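Local coordinates for ORF10 (Moritella marina, PDB 6RIW), which probably forms carbon-carbon bonds as the ketosynthase-chain length factor part of a polyunsaturated fatty acid synthase, condensing acyl chains on a carrier protein, at residues K35-A38 with V39-G42; S480-N483 with L484-K488. All blocks are in the same frame, centred on the assembly; numbering follows the deposited sequence.

Contact 1: K35-A38 with V39-G42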
# COMPACT_ATOMS: atom_id res chain seq x y z
N LYS A 35 -14.92 21.79 -5.27
CA LYS A 35 -14.10 22.27 -4.17
C LYS A 35 -14.31 21.41 -2.93
O LYS A 35 -15.45 21.07 -2.58
CB LYS A 35 -14.42 23.74 -3.85
CG LYS A 35 -14.09 24.68 -4.99
CD LYS A 35 -14.60 26.08 -4.72
CE LYS A 35 -13.57 27.14 -5.09
NZ LYS A 35 -13.94 28.46 -4.50
N ALA A 36 -13.21 21.08 -2.26
CA ALA A 36 -13.31 20.32 -1.03
C ALA A 36 -13.95 21.16 0.06
O ALA A 36 -13.76 22.38 0.12
CB ALA A 36 -11.92 19.85 -0.57
N THR A 37 -14.72 20.50 0.93
CA THR A 37 -15.35 21.11 2.09
C THR A 37 -14.88 20.41 3.37
O THR A 37 -14.04 19.50 3.35
CB THR A 37 -16.87 21.06 1.98
OG1 THR A 37 -17.30 19.71 2.18
CG2 THR A 37 -17.33 21.53 0.60
N ALA A 38 -15.46 20.82 4.51
CA ALA A 38 -15.14 20.15 5.77
C ALA A 38 -15.56 18.68 5.76
O ALA A 38 -15.06 17.90 6.59
CB ALA A 38 -15.82 20.87 6.94
N VAL A 39 -16.47 18.29 4.86
CA VAL A 39 -16.78 16.87 4.70
C VAL A 39 -15.53 16.09 4.32
O VAL A 39 -15.32 14.95 4.76
CB VAL A 39 -17.90 16.67 3.65
CG1 VAL A 39 -18.12 15.19 3.42
CG2 VAL A 39 -19.18 17.31 4.14
N GLN A 40 -14.67 16.70 3.50
CA GLN A 40 -13.42 16.06 3.11
C GLN A 40 -12.33 16.27 4.16
O GLN A 40 -11.59 15.33 4.47
CB GLN A 40 -12.95 16.60 1.76
CG GLN A 40 -13.66 15.98 0.57
CD GLN A 40 -15.05 16.56 0.38
OE1 GLN A 40 -15.24 17.78 0.47
NE2 GLN A 40 -16.03 15.70 0.14
N MET A 41 -12.22 17.48 4.70
CA MET A 41 -11.04 17.83 5.48
C MET A 41 -11.21 17.67 6.99
O MET A 41 -10.20 17.68 7.70
CB MET A 41 -10.62 19.28 5.20
CG MET A 41 -10.34 19.58 3.72
SD MET A 41 -8.87 18.68 3.14
CE MET A 41 -8.87 19.12 1.38
N GLY A 42 -12.45 17.53 7.49
CA GLY A 42 -12.71 17.47 8.92
C GLY A 42 -12.45 18.77 9.65
O GLY A 42 -12.48 18.81 10.89
O HOH W 1 -17.11 18.48 -2.32
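With chi1 of T37 at 72°, OG1 sits between its own backbone N and carbonyl carbon and faces the start of the helix, while Q40, its chain bent at chi2 (78°), folds its amide back to meet it. T37 OG1 accepts from V39 N at 3.1 Å, and Q40 OE1 accepts a hydrogen bond from T37 N at 2.8 Å, a nearly straight bond (177°) lying in the plane of the side-chain amide. T37 OG1 also gives Q40 OE1 a weak bond, and a water held by K35 O reaches the same oxygen weakly. These partners should fix which way the amide is flipped. On the main chain, T37 O accepts from both Q40 N and M41 N, the latter at 3.0 Å. G42 N closes on A38 O at 2.8 Å, and G42 then leaves the helix with positive phi. On the buried flank, CE of M41 rests against A36 CB (3.7 Å), and M41 also packs on P228 and M229 of helix 228-237. T37 and Q40 thus form a capping box, with T37 as the N-cap of the short helix 38-41.

Contact 2: S480-N483 with L484-K488; sequences SASN and LAQFK
This is the N-terminal cap of helix 484-492, where the loop leaving strand 469-478 turns into the helix and N483 occupies the N-cap position. N483 OD1 accepts from Q486 N at 2.9 Å, the donor lying nearly in line with the side-chain C=O (175°). A chi1 of 58° places CG between the backbone N and carbonyl carbon of N483, from where the carboxamide can turn its oxygen over the first turn. Behind it the helical ladder starts with F487 N bound to N483 O at 3.0 Å. Q486 in turn reaches back past the cap: its side chain, extended beyond CG, brings OE1 to S482 N at 3.0 Å, a straight N-H bond that arrives from above the amide plane. S482 OG stands 3.2 Å from the same OE1. In this second ketosynthase-family domain, strand 469-478 also contributes to the first turn, D475 OD1 accepting from L484 N. The side chains of N483 and Q486 cross at about a right angle, their amide planes 66° apart, and one water accepts from both N483 ND2 and Q486 NE2. Without the carboxamide, as with an alanine here, Q486 N would probably lose its capping acceptor and the water a donor. F487 turns into apolar surroundings, its ring meeting that of F478 and touching I847 of helix 841-854.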
# COMPACT_ATOMS: atom_id res chain seq x y z
N SER A 480 18.77 -4.90 17.41
CA SER A 480 20.20 -4.61 17.31
C SER A 480 20.97 -5.64 16.47
O SER A 480 22.18 -5.50 16.32
CB SER A 480 20.81 -4.52 18.72
OG SER A 480 20.58 -5.74 19.39
N ALA A 481 20.30 -6.67 15.94
CA ALA A 481 20.95 -7.60 15.00
C ALA A 481 20.88 -6.94 13.62
O ALA A 481 19.91 -7.08 12.88
CB ALA A 481 20.27 -8.96 15.01
N SER A 482 21.93 -6.21 13.28
CA SER A 482 21.82 -5.21 12.24
C SER A 482 22.24 -5.71 10.86
O SER A 482 22.11 -4.96 9.88
CB SER A 482 22.62 -3.96 12.64
OG SER A 482 24.00 -4.26 12.75
N ASN A 483 22.70 -6.96 10.74
CA ASN A 483 22.94 -7.55 9.43
C ASN A 483 22.75 -9.06 9.53
O ASN A 483 22.54 -9.62 10.61
CB ASN A 483 24.34 -7.19 8.88
CG ASN A 483 25.47 -7.63 9.81
OD1 ASN A 483 25.40 -8.68 10.42
ND2 ASN A 483 26.52 -6.82 9.91
N LEU A 484 22.85 -9.72 8.37
CA LEU A 484 22.60 -11.15 8.32
C LEU A 484 23.56 -11.93 9.22
O LEU A 484 23.15 -12.89 9.88
CB LEU A 484 22.70 -11.64 6.87
CG LEU A 484 22.22 -13.07 6.66
CD1 LEU A 484 20.71 -13.15 6.79
CD2 LEU A 484 22.66 -13.60 5.30
N ALA A 485 24.84 -11.56 9.23
CA ALA A 485 25.82 -12.29 10.05
C ALA A 485 25.45 -12.24 11.53
O ALA A 485 25.53 -13.26 12.23
CB ALA A 485 27.23 -11.72 9.82
N GLN A 486 25.02 -11.07 12.01
CA GLN A 486 24.64 -10.92 13.41
C GLN A 486 23.36 -11.70 13.73
O GLN A 486 23.23 -12.30 14.80
CB GLN A 486 24.47 -9.44 13.75
CG GLN A 486 25.79 -8.67 13.85
CD GLN A 486 25.59 -7.17 14.04
OE1 GLN A 486 24.60 -6.74 14.65
NE2 GLN A 486 26.51 -6.36 13.52
N PHE A 487 22.40 -11.69 12.80
CA PHE A 487 21.19 -12.49 12.99
C PHE A 487 21.52 -13.98 13.04
O PHE A 487 20.97 -14.72 13.87
CB PHE A 487 20.22 -12.17 11.84
CG PHE A 487 18.78 -12.64 12.04
CD1 PHE A 487 18.13 -12.53 13.26
CD2 PHE A 487 18.08 -13.15 10.96
CE1 PHE A 487 16.82 -12.93 13.41
CE2 PHE A 487 16.76 -13.57 11.09
CZ PHE A 487 16.12 -13.47 12.31
N LYS A 488 22.38 -14.44 12.15
CA LYS A 488 22.76 -15.86 12.15
C LYS A 488 23.34 -16.26 13.50
O LYS A 488 22.96 -17.27 14.09
CB LYS A 488 23.75 -16.11 11.01
CG LYS A 488 24.08 -17.60 10.77
CD LYS A 488 25.12 -17.71 9.63
CE LYS A 488 25.59 -19.16 9.45
NZ LYS A 488 26.57 -19.27 8.32
O HOH W 2 28.83 -7.56 11.91

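Overall arrangement
Contact 1 comes first along the chain and contact 2 well after it, with no overlap; their centres are 47 Å apart, their nearest atoms about 38 Å, and they lie on opposite sides of the chain's centre. Each belongs to a different ketosynthase-family region, consistent with one lying in each thiolase-like half of the ketosynthase-chain length factor didomain. The places differ: helix 38-41 follows the short strand 34-35, whereas helix 484-492 follows the long strand 469-478. The halves meet through strands 189-193 and 659-663, which pair antiparallel, and M41 O also accepts a hydrogen bond from R592 NH2 of the second half. Both caps lie away from the magnesium site.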